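Local atomic coordinates of putative efflux transporter (Bacteroides eggerthii, PDB entry 4L8J), a protein that probably serves as the periplasmic membrane-fusion (adaptor) subunit of an efflux system of the HlyD type. Residues Pro49-Gln54 / Glu140-Glu145; Ile62-Pro67 / Asp128-Ala133; Ala86-Asn91 / Ile107-Tyr112; Phe169-Asp174 / Thr213-Thr218; Asp191-Thr196 / Tyr231-Gly236. All blocks are in the same frame, centred on the assembly; numbering follows the deposited sequence.

Contact 1. Residues Pro49-Gln54 / Glu140-Glu145; sequences PVVEGQ and ETRLVE
Arg142 reaches from the end of strand 137-142 to the loop 49-54 and is met there at both ends, at its backbone N and at its guanidinium. Its CB lies beside the carboxylate of Glu52, 3.8 Å from OE2. With CG anti to the backbone N (chi1 -157°), the chain runs on to CD, which packs 3.5 Å from Val50 O; it bends at chi3, which sets NE, and beyond it NH1 donates to that same oxygen, NH1 to Val50 O being 2.7 Å. The carbonyl oxygen lies in the guanidinium plane, at its edge. NH2 binds a glycerol, probably from the crystallisation liquor. At the backbone end, Arg142 N gives an almost straight bond (178°) to Glu52 OE2 at 3.1 Å, on its anti side and tilted well out of the carboxylate plane. The type II beta turn Val51-Gln54 presents Glu52, and Gln54 OE1 accepts from Val51 N. Glu140 and Thr141 form a classic beta bulge opposite Arg158 in this sheet of the barrel-sandwich domain. Because Glu52 takes a backbone N-H while NE of Arg142 stays 6.2 Å from its OE2, the opposite charges probably attract only at a distance, and the polar part of the join rests on two charge-to-peptide hydrogen bonds.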
# COMPACT_ATOMS: atom_id res chain seq x y z
N PRO A 49 26.84 -53.62 35.81
CA PRO A 49 25.42 -53.48 36.15
C PRO A 49 24.53 -52.80 35.10
O PRO A 49 23.32 -52.71 35.32
CB PRO A 49 25.48 -52.63 37.42
CG PRO A 49 26.68 -51.73 37.19
CD PRO A 49 27.67 -52.67 36.60
N VAL A 50 25.11 -52.30 33.99
CA VAL A 50 24.37 -51.62 32.92
C VAL A 50 24.14 -52.55 31.71
O VAL A 50 24.89 -53.51 31.50
CB VAL A 50 25.05 -50.29 32.51
CG1 VAL A 50 24.98 -49.27 33.65
CG2 VAL A 50 26.51 -50.52 32.06
N VAL A 51 23.10 -52.27 30.92
CA VAL A 51 22.73 -53.00 29.71
C VAL A 51 22.67 -52.03 28.53
O VAL A 51 22.56 -50.81 28.74
CB VAL A 51 21.38 -53.79 29.83
CG1 VAL A 51 21.46 -54.88 30.88
CG2 VAL A 51 20.19 -52.85 30.07
N GLU A 52 22.71 -52.57 27.30
CA GLU A 52 22.58 -51.78 26.06
C GLU A 52 21.22 -51.12 25.99
O GLU A 52 20.21 -51.77 26.26
CB GLU A 52 22.80 -52.65 24.82
CG GLU A 52 24.27 -52.96 24.59
CD GLU A 52 24.59 -53.76 23.35
OE1 GLU A 52 23.75 -53.79 22.42
OE2 GLU A 52 25.70 -54.35 23.30
N GLY A 53 21.21 -49.83 25.69
CA GLY A 53 20.00 -49.03 25.59
C GLY A 53 19.65 -48.29 26.87
O GLY A 53 18.78 -47.42 26.86
N GLN A 54 20.31 -48.65 27.99
CA GLN A 54 20.08 -48.03 29.28
C GLN A 54 20.57 -46.60 29.29
O GLN A 54 21.64 -46.28 28.76
CB GLN A 54 20.77 -48.84 30.40
CG GLN A 54 20.56 -48.29 31.82
CD GLN A 54 21.04 -49.27 32.86
OE1 GLN A 54 21.35 -50.42 32.55
NE2 GLN A 54 21.11 -48.82 34.11
N GLU A 140 25.31 -47.41 24.19
CA GLU A 140 25.14 -47.82 22.80
C GLU A 140 25.59 -49.25 22.65
O GLU A 140 24.89 -50.04 22.03
CB GLU A 140 25.90 -46.88 21.84
CG GLU A 140 25.38 -46.93 20.41
CD GLU A 140 26.20 -46.17 19.39
OE1 GLU A 140 27.31 -46.65 19.04
OE2 GLU A 140 25.72 -45.12 18.91
N THR A 141 26.73 -49.62 23.24
CA THR A 141 27.26 -50.98 23.13
C THR A 141 28.00 -51.40 24.40
O THR A 141 28.76 -50.63 24.97
CB THR A 141 28.22 -51.11 21.90
OG1 THR A 141 27.67 -50.43 20.76
CG2 THR A 141 28.52 -52.55 21.52
N ARG A 142 27.81 -52.66 24.78
CA ARG A 142 28.51 -53.34 25.86
C ARG A 142 29.59 -54.20 25.19
O ARG A 142 29.25 -55.15 24.47
CB ARG A 142 27.52 -54.17 26.67
CG ARG A 142 27.99 -54.45 28.07
CD ARG A 142 26.80 -54.76 28.91
NE ARG A 142 26.68 -56.19 29.11
CZ ARG A 142 26.20 -56.75 30.22
NH1 ARG A 142 25.75 -56.00 31.21
NH2 ARG A 142 26.16 -58.07 30.33
N LEU A 143 30.87 -53.83 25.38
CA LEU A 143 32.01 -54.46 24.69
C LEU A 143 32.66 -55.63 25.43
O LEU A 143 33.46 -56.36 24.83
CB LEU A 143 33.09 -53.40 24.42
CG LEU A 143 32.63 -52.19 23.60
CD1 LEU A 143 33.66 -51.09 23.65
CD2 LEU A 143 32.32 -52.59 22.15
N VAL A 144 32.34 -55.81 26.71
CA VAL A 144 32.93 -56.86 27.53
C VAL A 144 31.84 -57.62 28.27
O VAL A 144 30.68 -57.22 28.22
CB VAL A 144 33.99 -56.27 28.53
CG1 VAL A 144 35.28 -55.88 27.82
CG2 VAL A 144 33.41 -55.07 29.29
N GLU A 145 32.22 -58.69 28.96
CA GLU A 145 31.36 -59.53 29.78
C GLU A 145 31.80 -59.47 31.23
O GLU A 145 32.96 -59.16 31.49
CB GLU A 145 31.41 -61.00 29.29
CG GLU A 145 30.72 -61.24 27.96
CD GLU A 145 29.35 -61.87 28.10
OE1 GLU A 145 29.25 -62.98 28.68
OE2 GLU A 145 28.37 -61.26 27.60

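Contact 2. Residues Ile62-Pro67 / Asp128-Ala133; sequences IAAIDP and DTKLLA
Strands 62-65 and 130-132 run antiparallel, their short axes 4.7 Å apart at an angle of 165°. Ala63 and Leu131 form a hydrogen-bonded pair and Ala64 and Lys130 a non-hydrogen-bonded one. Leu131 N donates to Ala63 O at 2.8 Å and Ile65 N to Thr129 O at 2.9 Å. At the other end Ile62 and Ala63 both face Leu131 in a classic beta bulge: Leu131 O accepts from Ile62 N at 2.9 Å and, weakly, from Ala63 N. Thr129 O also receives a CA-H contact from Ala64.

Ile62 lays CG1 against the backbone of Leu132 and Ala133, and its CD1 comes to 4.1 Å from Ala133 CB, while its CG2 meets Leu131 CD2. At the far end the side chains of Ile65 and Thr129 cross at about a right angle, Ile65 CG1 lying 4.0 Å from Thr129 CB. Thr129 CG2, anti to its carbonyl carbon, touches Pro67 CB at 4.0 Å, and its OG1 bonds to Met126 O at the end of helix 102-127. Ile70 of helix 68-95 packs on both Ile65 and Thr129. The strands thus pair where the helical hairpin joins the barrel-sandwich domain. Backbone bonds supply the polar part of the join, and the side chains that cross it meet through carbon, the threonine hydroxyl being turned back to its own helix end.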
# COMPACT_ATOMS: atom_id res chain seq x y z
N ILE A 62 29.36 -47.94 35.80
CA ILE A 62 29.31 -48.65 34.51
C ILE A 62 29.84 -50.05 34.71
O ILE A 62 29.25 -51.02 34.23
CB ILE A 62 30.15 -47.90 33.42
CG1 ILE A 62 29.60 -46.48 33.14
CG2 ILE A 62 30.26 -48.77 32.14
CD1 ILE A 62 28.23 -46.47 32.47
N ALA A 63 30.99 -50.16 35.41
CA ALA A 63 31.65 -51.44 35.63
C ALA A 63 32.62 -51.32 36.78
O ALA A 63 33.06 -50.22 37.09
CB ALA A 63 32.38 -51.90 34.37
N ALA A 64 32.95 -52.45 37.42
CA ALA A 64 33.94 -52.47 38.49
C ALA A 64 34.84 -53.67 38.34
O ALA A 64 34.37 -54.73 37.95
CB ALA A 64 33.28 -52.49 39.86
N ILE A 65 36.14 -53.49 38.62
CA ILE A 65 37.11 -54.61 38.60
C ILE A 65 37.32 -55.05 40.05
O ILE A 65 37.04 -54.26 40.96
CB ILE A 65 38.46 -54.30 37.87
CG1 ILE A 65 39.22 -53.15 38.53
CG2 ILE A 65 38.26 -54.07 36.36
CD1 ILE A 65 40.74 -53.30 38.51
N ASP A 66 37.79 -56.31 40.25
CA ASP A 66 38.10 -56.88 41.56
C ASP A 66 39.21 -56.01 42.20
O ASP A 66 40.30 -55.91 41.63
CB ASP A 66 38.55 -58.35 41.41
CG ASP A 66 38.74 -59.15 42.68
OD1 ASP A 66 38.61 -58.56 43.79
OD2 ASP A 66 38.96 -60.38 42.58
N PRO A 67 38.89 -55.32 43.32
CA PRO A 67 39.85 -54.38 43.92
C PRO A 67 40.89 -55.03 44.82
O PRO A 67 41.72 -54.31 45.37
CB PRO A 67 38.95 -53.46 44.74
CG PRO A 67 37.82 -54.33 45.18
CD PRO A 67 37.60 -55.31 44.06
N ASP A 128 39.99 -45.83 40.67
CA ASP A 128 39.81 -46.28 39.29
C ASP A 128 39.32 -47.73 39.15
O ASP A 128 39.02 -48.14 38.02
CB ASP A 128 41.09 -46.04 38.47
CG ASP A 128 41.36 -44.56 38.21
OD1 ASP A 128 40.46 -43.73 38.48
OD2 ASP A 128 42.51 -44.22 37.82
N THR A 129 39.12 -48.47 40.26
CA THR A 129 38.52 -49.82 40.22
C THR A 129 37.03 -49.72 39.86
O THR A 129 36.43 -50.70 39.44
CB THR A 129 38.71 -50.58 41.54
OG1 THR A 129 38.11 -49.86 42.63
CG2 THR A 129 40.17 -50.91 41.84
N LYS A 130 36.43 -48.52 40.00
CA LYS A 130 35.03 -48.27 39.62
C LYS A 130 35.01 -47.36 38.42
O LYS A 130 35.50 -46.23 38.51
CB LYS A 130 34.22 -47.64 40.79
CG LYS A 130 34.28 -48.46 42.09
CD LYS A 130 32.92 -48.93 42.52
CE LYS A 130 32.98 -49.88 43.70
NZ LYS A 130 33.06 -49.15 44.99
N LEU A 131 34.50 -47.85 37.28
CA LEU A 131 34.41 -47.02 36.08
C LEU A 131 33.04 -46.32 36.09
O LEU A 131 32.02 -46.98 36.20
CB LEU A 131 34.61 -47.90 34.83
CG LEU A 131 34.43 -47.27 33.45
CD1 LEU A 131 35.45 -46.15 33.21
CD2 LEU A 131 34.54 -48.35 32.37
N LEU A 132 33.03 -44.99 36.06
CA LEU A 132 31.79 -44.21 36.15
C LEU A 132 31.45 -43.49 34.85
O LEU A 132 32.35 -43.26 34.04
CB LEU A 132 31.91 -43.18 37.30
CG LEU A 132 32.44 -43.68 38.66
CD1 LEU A 132 32.59 -42.54 39.63
CD2 LEU A 132 31.53 -44.76 39.28
N ALA A 133 30.17 -43.15 34.64
CA ALA A 133 29.75 -42.42 33.45
C ALA A 133 30.28 -40.98 33.53
O ALA A 133 30.04 -40.30 34.54
CB ALA A 133 28.23 -42.44 33.31

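Contact 3. Residues Ala86-Asn91 / Ile107-Tyr112; sequences AQVERN and ISVANY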
# COMPACT_ATOMS: atom_id res chain seq x y z
N ALA A 86 55.68 -39.43 59.64
CA ALA A 86 56.01 -39.33 61.07
C ALA A 86 57.53 -39.12 61.25
O ALA A 86 57.92 -38.30 62.09
CB ALA A 86 55.54 -40.57 61.80
N GLN A 87 58.35 -39.87 60.46
CA GLN A 87 59.80 -39.76 60.55
C GLN A 87 60.27 -38.35 60.11
O GLN A 87 61.13 -37.79 60.80
CB GLN A 87 60.52 -40.87 59.77
CG GLN A 87 62.00 -41.05 60.18
CD GLN A 87 62.13 -41.47 61.63
OE1 GLN A 87 61.71 -42.55 62.02
NE2 GLN A 87 62.62 -40.58 62.48
N VAL A 88 59.69 -37.72 59.05
CA VAL A 88 60.09 -36.36 58.63
C VAL A 88 59.70 -35.31 59.67
O VAL A 88 60.47 -34.36 59.85
CB VAL A 88 59.59 -35.91 57.22
CG1 VAL A 88 60.30 -34.63 56.75
CG2 VAL A 88 59.85 -36.98 56.20
N GLU A 89 58.53 -35.45 60.34
CA GLU A 89 58.07 -34.47 61.34
C GLU A 89 58.98 -34.48 62.55
O GLU A 89 59.33 -33.42 63.06
CB GLU A 89 56.61 -34.70 61.76
CG GLU A 89 55.62 -34.08 60.78
CD GLU A 89 55.89 -32.65 60.35
OE1 GLU A 89 55.97 -31.75 61.23
OE2 GLU A 89 56.01 -32.42 59.12
N ARG A 90 59.43 -35.68 62.93
CA ARG A 90 60.40 -35.93 63.98
C ARG A 90 61.72 -35.27 63.64
O ARG A 90 62.28 -34.56 64.47
CB ARG A 90 60.61 -37.44 64.12
CG ARG A 90 60.44 -37.99 65.51
CD ARG A 90 60.49 -39.50 65.44
NE ARG A 90 59.15 -40.09 65.42
CZ ARG A 90 58.77 -41.08 64.62
NH1 ARG A 90 59.63 -41.61 63.75
NH2 ARG A 90 57.54 -41.56 64.68
N ASN A 91 62.21 -35.49 62.39
CA ASN A 91 63.49 -34.93 61.92
C ASN A 91 63.43 -33.42 61.78
O ASN A 91 64.45 -32.78 61.98
CB ASN A 91 63.96 -35.61 60.63
CG ASN A 91 64.36 -37.05 60.91
OD1 ASN A 91 64.36 -37.47 62.05
ND2 ASN A 91 64.69 -37.84 59.89
N ILE A 107 67.59 -37.01 53.42
CA ILE A 107 67.24 -38.39 53.07
C ILE A 107 65.79 -38.62 53.48
O ILE A 107 65.01 -39.13 52.68
CB ILE A 107 68.23 -39.40 53.73
CG1 ILE A 107 69.62 -39.36 53.01
CG2 ILE A 107 67.67 -40.83 53.74
CD1 ILE A 107 70.84 -40.01 53.82
N SER A 108 65.40 -38.20 54.70
CA SER A 108 64.02 -38.41 55.18
C SER A 108 63.01 -37.58 54.37
O SER A 108 61.91 -38.07 54.11
CB SER A 108 63.91 -38.16 56.68
OG SER A 108 63.91 -36.79 57.04
N VAL A 109 63.40 -36.39 53.85
CA VAL A 109 62.48 -35.61 52.99
C VAL A 109 62.29 -36.33 51.63
O VAL A 109 61.17 -36.38 51.09
CB VAL A 109 62.97 -34.16 52.77
CG1 VAL A 109 62.12 -33.43 51.73
CG2 VAL A 109 62.98 -33.38 54.09
N ALA A 110 63.40 -36.81 51.04
CA ALA A 110 63.37 -37.52 49.76
C ALA A 110 62.55 -38.80 49.89
O ALA A 110 61.70 -39.06 49.04
CB ALA A 110 64.80 -37.83 49.30
N ASN A 111 62.71 -39.54 51.00
CA ASN A 111 61.95 -40.77 51.30
C ASN A 111 60.45 -40.49 51.44
O ASN A 111 59.63 -41.30 51.02
CB ASN A 111 62.47 -41.42 52.57
CG ASN A 111 63.77 -42.19 52.43
OD1 ASN A 111 64.28 -42.41 51.32
ND2 ASN A 111 64.33 -42.65 53.55
N TYR A 112 60.11 -39.34 52.04
CA TYR A 112 58.72 -38.92 52.24
C TYR A 112 58.06 -38.66 50.88
O TYR A 112 56.94 -39.13 50.67
CB TYR A 112 58.67 -37.68 53.13
CG TYR A 112 57.31 -37.01 53.16
CD1 TYR A 112 56.27 -37.54 53.92
CD2 TYR A 112 57.05 -35.89 52.38
CE1 TYR A 112 55.00 -36.96 53.91
CE2 TYR A 112 55.79 -35.31 52.35
CZ TYR A 112 54.77 -35.83 53.14
OH TYR A 112 53.53 -35.25 53.12
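Val88 points from helix 68-95 toward helix 102-127 and divides its two methyls between different partners. CG2, anti to the carbonyl carbon, comes 3.1 Å from Ser108 O, a tight approach, and 3.4 Å from Tyr112 CB. CG1, anti to the backbone N, meets Val109 CG2 at 4.0 Å. Val88 crosses both Val109 and Tyr112 at about a right angle, and its nearest atom on Tyr112 is CB, where the side chain starts. The phenol itself is directed to Tyr81 of the helix opposite: Tyr112 OH hydrogen-bonds Tyr81 OH, and the two rings meet with their planes inclined to each other.

One turn further along, Asn91 uses its amide across the interface. ND2 donates to Ser108 OG at 3.1 Å with an angle of 160°, and the hydroxyl oxygen lies close to the amide plane. Ser108 OG sits between its own backbone N and carbonyl carbon (chi1 76°) and also hydrogen-bonds Tyr105 O, the carbonyl three residues earlier. The serine oxygen therefore joins a partner in its own helix to one in the other. An alanine in place of Asn91 would probably leave Ser108 OG without its cross-helix donor and open a gap beside Ser108 CB.

The short axes approach to 9.1 Å, their N-to-C directions 152° apart. Such an antiparallel pair of long helices, consecutive in the chain, is the alpha-helical hairpin characteristic of HlyD-type membrane-fusion proteins.

Contact 4. Residues Phe169-Asp174 / Thr213-Thr218; sequences FTVPDD and TGIPVT
The ring of Phe169 carries Val217 on one face: Val217 CB stands 3.9 Å from the ring centroid, 20° off the normal and displaced toward the rim, a CH-pi contact. Val217 CG1 closes on the rim atom CZ of Phe169 at 3.5 Å, and its other methyl, CG2, meets Val171 CG2. This is the antiparallel pairing of strands 166-171 and 215-221 in the six-stranded antiparallel beta-barrel of this HlyD-family protein.

Phe169 pairs with Val217 and Val171 with Ile215 as hydrogen-bonded pairs, each with both bonds made, and Thr170 with Pro216 forms the non-hydrogen-bonded pair between them. Ile215 N to Val171 O is 2.7 Å; in the return bond Val171 N lies above the carbonyl plane of Ile215. Leu179 of helix 176-180 covers Val171, Ile215 and Val217, the side that also bears Phe169. On the other side Thr170 CG2 packs 3.7 Å from Gly214 C, where a side chain on the glycine would clash.

Past the strand end, Asp173 takes up the backbone of the facing loop. Asp173 OD2 accepts from Gly214 N at 2.7 Å on its syn side, though tilted out of the carboxylate plane. An alanine at Asp173 would probably leave Gly214 N without its carboxylate partner and the loop less firmly held. A water lies 2.9 Å from Asp173 OD1 and accepts from Thr213 N.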
# COMPACT_ATOMS: atom_id res chain seq x y z
N PHE A 169 20.07 -27.91 9.62
CA PHE A 169 19.33 -27.61 8.40
C PHE A 169 20.02 -26.46 7.73
O PHE A 169 20.88 -25.82 8.34
CB PHE A 169 17.84 -27.31 8.65
CG PHE A 169 17.57 -26.14 9.56
CD1 PHE A 169 17.78 -26.23 10.93
CD2 PHE A 169 17.07 -24.94 9.05
CE1 PHE A 169 17.52 -25.15 11.77
CE2 PHE A 169 16.78 -23.87 9.89
CZ PHE A 169 17.03 -23.97 11.25
N THR A 170 19.71 -26.23 6.45
CA THR A 170 20.32 -25.14 5.71
C THR A 170 19.22 -24.21 5.25
O THR A 170 18.22 -24.61 4.68
CB THR A 170 21.22 -25.63 4.55
OG1 THR A 170 22.22 -26.47 5.08
CG2 THR A 170 21.90 -24.50 3.83
N VAL A 171 19.45 -22.96 5.46
CA VAL A 171 18.50 -21.95 5.07
C VAL A 171 18.99 -21.26 3.78
O VAL A 171 20.13 -20.81 3.73
CB VAL A 171 18.33 -20.98 6.26
CG1 VAL A 171 17.59 -19.69 5.86
CG2 VAL A 171 17.58 -21.67 7.39
N PRO A 172 18.12 -21.09 2.76
CA PRO A 172 18.51 -20.28 1.60
C PRO A 172 19.07 -18.91 2.02
O PRO A 172 18.55 -18.26 2.94
CB PRO A 172 17.19 -20.14 0.83
CG PRO A 172 16.40 -21.34 1.18
CD PRO A 172 16.71 -21.54 2.66
N ASP A 173 20.14 -18.47 1.36
CA ASP A 173 20.82 -17.20 1.63
C ASP A 173 19.88 -15.99 1.66
O ASP A 173 20.13 -15.07 2.43
CB ASP A 173 21.92 -16.95 0.59
CG ASP A 173 23.04 -17.94 0.69
OD1 ASP A 173 23.87 -17.81 1.60
OD2 ASP A 173 23.07 -18.88 -0.14
N ASP A 174 18.85 -15.98 0.81
CA ASP A 174 17.91 -14.85 0.76
C ASP A 174 17.07 -14.72 2.04
O ASP A 174 16.43 -13.68 2.22
CB ASP A 174 16.98 -14.97 -0.47
CG ASP A 174 17.61 -14.52 -1.79
OD1 ASP A 174 18.82 -14.15 -1.78
OD2 ASP A 174 16.91 -14.56 -2.82
N THR A 213 26.03 -20.34 -0.79
CA THR A 213 25.91 -21.79 -0.60
C THR A 213 24.87 -22.17 0.49
O THR A 213 24.84 -23.32 0.93
CB THR A 213 27.30 -22.39 -0.28
OG1 THR A 213 27.95 -21.58 0.71
CG2 THR A 213 28.19 -22.49 -1.53
N GLY A 214 24.00 -21.24 0.88
CA GLY A 214 23.01 -21.48 1.93
C GLY A 214 23.59 -21.22 3.31
O GLY A 214 24.80 -21.06 3.47
N ILE A 215 22.72 -21.13 4.31
CA ILE A 215 23.13 -20.85 5.69
C ILE A 215 22.95 -22.10 6.54
O ILE A 215 21.82 -22.40 6.90
CB ILE A 215 22.37 -19.63 6.29
CG1 ILE A 215 22.46 -18.40 5.37
CG2 ILE A 215 22.86 -19.29 7.74
CD1 ILE A 215 21.26 -17.49 5.51
N PRO A 216 24.04 -22.84 6.85
CA PRO A 216 23.89 -24.00 7.77
C PRO A 216 23.57 -23.49 9.18
O PRO A 216 24.23 -22.56 9.70
CB PRO A 216 25.26 -24.72 7.70
CG PRO A 216 26.12 -23.94 6.71
CD PRO A 216 25.44 -22.61 6.46
N VAL A 217 22.50 -24.03 9.74
CA VAL A 217 21.98 -23.65 11.06
C VAL A 217 21.98 -24.88 11.96
O VAL A 217 21.56 -25.95 11.54
CB VAL A 217 20.54 -23.06 10.97
CG1 VAL A 217 20.06 -22.58 12.35
CG2 VAL A 217 20.43 -21.91 9.96
N THR A 218 22.34 -24.70 13.23
CA THR A 218 22.22 -25.74 14.24
C THR A 218 21.28 -25.22 15.32
O THR A 218 21.44 -24.10 15.79
CB THR A 218 23.58 -26.20 14.80
OG1 THR A 218 24.37 -26.63 13.71
CG2 THR A 218 23.43 -27.38 15.74
O HOH W 1 26.38 -19.10 2.02

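Contact 5. Residues Asp191-Thr196 / Tyr231-Gly236; sequences DTYKGT and YDVKPG
Two tyrosines meet edge-to-face in a contact between two irregular loops, and the hydroxyl of one of them accepts a backbone N-H from the segment that carries the other. The Tyr231 ring turns its edge to the face of Tyr193, with the planes at 85° and the centroids 5.4 Å apart. Tyr231 CD1 is the atom that touches, 3.7 Å from Tyr193 CD1 and set toward the rim of that ring. Tyr231 CA makes a CH-pi contact over the face of the Tyr193 ring, 4.1 Å from its centroid. The opposite face of Tyr193 has Thr192 CG2 of its own loop above the rim.

Tyr193 CG is anti to the carbonyl carbon (chi1 -62°), on the backbone N side; from there the ring runs on to the next peptide, where Tyr193 OH accepts from Asp232 N at 2.9 Å. The bond is bent, at 138°. Asp232 is the centre of an inverse gamma turn, closed by a weak bond from Val233 N to Tyr231 O, and this fold of the chain brings Val233 CG2 to 4.1 Å from Tyr193 CE2.

Thr196, closing the type II beta turn that begins at Tyr193, approaches Tyr231 tip to tip, its CG2 lying 3.5 Å from Tyr231 CE1. Phe198 adds a second edge-to-face partner for Tyr231, and Phe226 also packs on it. The stack, the bent bond and the methyl contacts together tie the loop after strand 185-190 to the one before strand 238-246; the arrangement is a T-shaped aromatic pair joining loops of two adjacent barrel strands.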
# COMPACT_ATOMS: atom_id res chain seq x y z
N ASP A 191 9.41 -36.20 11.94
CA ASP A 191 8.67 -37.03 10.99
C ASP A 191 8.21 -38.36 11.64
O ASP A 191 7.14 -38.84 11.30
CB ASP A 191 9.54 -37.33 9.75
CG ASP A 191 9.87 -36.10 8.90
OD1 ASP A 191 9.21 -35.05 9.09
OD2 ASP A 191 10.73 -36.21 8.00
N THR A 192 9.01 -38.91 12.58
CA THR A 192 8.71 -40.16 13.31
C THR A 192 7.63 -39.93 14.41
O THR A 192 7.03 -40.90 14.88
CB THR A 192 10.01 -40.76 13.91
OG1 THR A 192 11.10 -40.61 13.00
CG2 THR A 192 9.88 -42.25 14.24
N TYR A 193 7.38 -38.65 14.81
CA TYR A 193 6.41 -38.30 15.85
C TYR A 193 5.58 -37.09 15.44
O TYR A 193 5.53 -36.08 16.15
CB TYR A 193 7.15 -38.01 17.17
CG TYR A 193 7.90 -39.19 17.72
CD1 TYR A 193 7.24 -40.22 18.39
CD2 TYR A 193 9.29 -39.28 17.60
CE1 TYR A 193 7.94 -41.30 18.93
CE2 TYR A 193 9.99 -40.35 18.12
CZ TYR A 193 9.32 -41.37 18.77
OH TYR A 193 10.02 -42.44 19.27
N LYS A 194 4.94 -37.19 14.28
CA LYS A 194 4.11 -36.10 13.76
C LYS A 194 2.93 -35.78 14.70
O LYS A 194 2.43 -36.66 15.40
CB LYS A 194 3.63 -36.44 12.34
CG LYS A 194 4.66 -35.98 11.31
CD LYS A 194 4.38 -36.43 9.91
CE LYS A 194 5.17 -35.59 8.93
NZ LYS A 194 5.07 -36.09 7.54
N GLY A 195 2.59 -34.49 14.76
CA GLY A 195 1.51 -33.97 15.59
C GLY A 195 1.96 -33.27 16.86
O GLY A 195 1.19 -32.51 17.46
N THR A 196 3.20 -33.55 17.30
CA THR A 196 3.73 -32.90 18.51
C THR A 196 4.90 -32.00 18.10
O THR A 196 5.84 -32.42 17.40
CB THR A 196 4.02 -33.90 19.65
OG1 THR A 196 4.77 -33.24 20.68
CG2 THR A 196 4.75 -35.14 19.19
N TYR A 231 9.79 -39.92 23.34
CA TYR A 231 10.20 -39.56 21.98
C TYR A 231 11.64 -40.01 21.73
O TYR A 231 12.59 -39.29 22.03
CB TYR A 231 10.02 -38.05 21.74
CG TYR A 231 8.63 -37.56 22.07
CD1 TYR A 231 7.58 -37.74 21.18
CD2 TYR A 231 8.36 -36.92 23.28
CE1 TYR A 231 6.30 -37.30 21.48
CE2 TYR A 231 7.08 -36.47 23.59
CZ TYR A 231 6.05 -36.66 22.68
OH TYR A 231 4.78 -36.24 22.99
N ASP A 232 11.78 -41.23 21.18
CA ASP A 232 13.06 -41.87 20.90
C ASP A 232 13.57 -41.40 19.54
O ASP A 232 13.31 -42.03 18.51
CB ASP A 232 12.92 -43.41 20.97
CG ASP A 232 14.23 -44.15 21.00
OD1 ASP A 232 15.04 -43.89 21.92
OD2 ASP A 232 14.45 -45.01 20.11
N VAL A 233 14.28 -40.28 19.54
CA VAL A 233 14.84 -39.64 18.35
C VAL A 233 16.32 -40.02 18.26
O VAL A 233 17.03 -39.94 19.27
CB VAL A 233 14.61 -38.10 18.42
CG1 VAL A 233 15.47 -37.36 17.41
CG2 VAL A 233 13.13 -37.77 18.21
N LYS A 234 16.77 -40.44 17.08
CA LYS A 234 18.16 -40.87 16.86
C LYS A 234 18.85 -40.05 15.77
O LYS A 234 18.16 -39.52 14.89
CB LYS A 234 18.18 -42.37 16.44
CG LYS A 234 17.49 -43.35 17.37
CD LYS A 234 17.21 -44.66 16.67
N PRO A 235 20.21 -40.01 15.72
CA PRO A 235 20.89 -39.33 14.60
C PRO A 235 20.36 -39.80 13.24
O PRO A 235 20.07 -40.97 13.09
CB PRO A 235 22.35 -39.77 14.77
CG PRO A 235 22.49 -39.96 16.22
CD PRO A 235 21.20 -40.60 16.64
N GLY A 236 20.22 -38.89 12.29
CA GLY A 236 19.72 -39.24 10.97
C GLY A 236 18.22 -39.05 10.82
O GLY A 236 17.75 -38.94 9.68

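How the contacts relate
Contact 1 joins a loop to one sheet of the barrel-sandwich domain and contact 2 lies in the other; their centres are 14 Å apart and they touch, Pro49 CD lying 3.3 Å from Ile62 O. The glycerol, probably from the crystallisation liquor, lies at contact 1, about 3 Å from the side chain of Arg142. From contact 2 the chain leaves through helix 68-95 and returns through helix 102-127, so contact 3 is about 35 Å away between centres. In the other direction lie contact 4 in the six-stranded barrel and contact 5 in its loops, about 22 Å apart between centres. Contact 5 comes within about 7 Å of contact 1 (nearest atoms), whereas contacts 3 and 4 are about 67 Å apart between centres.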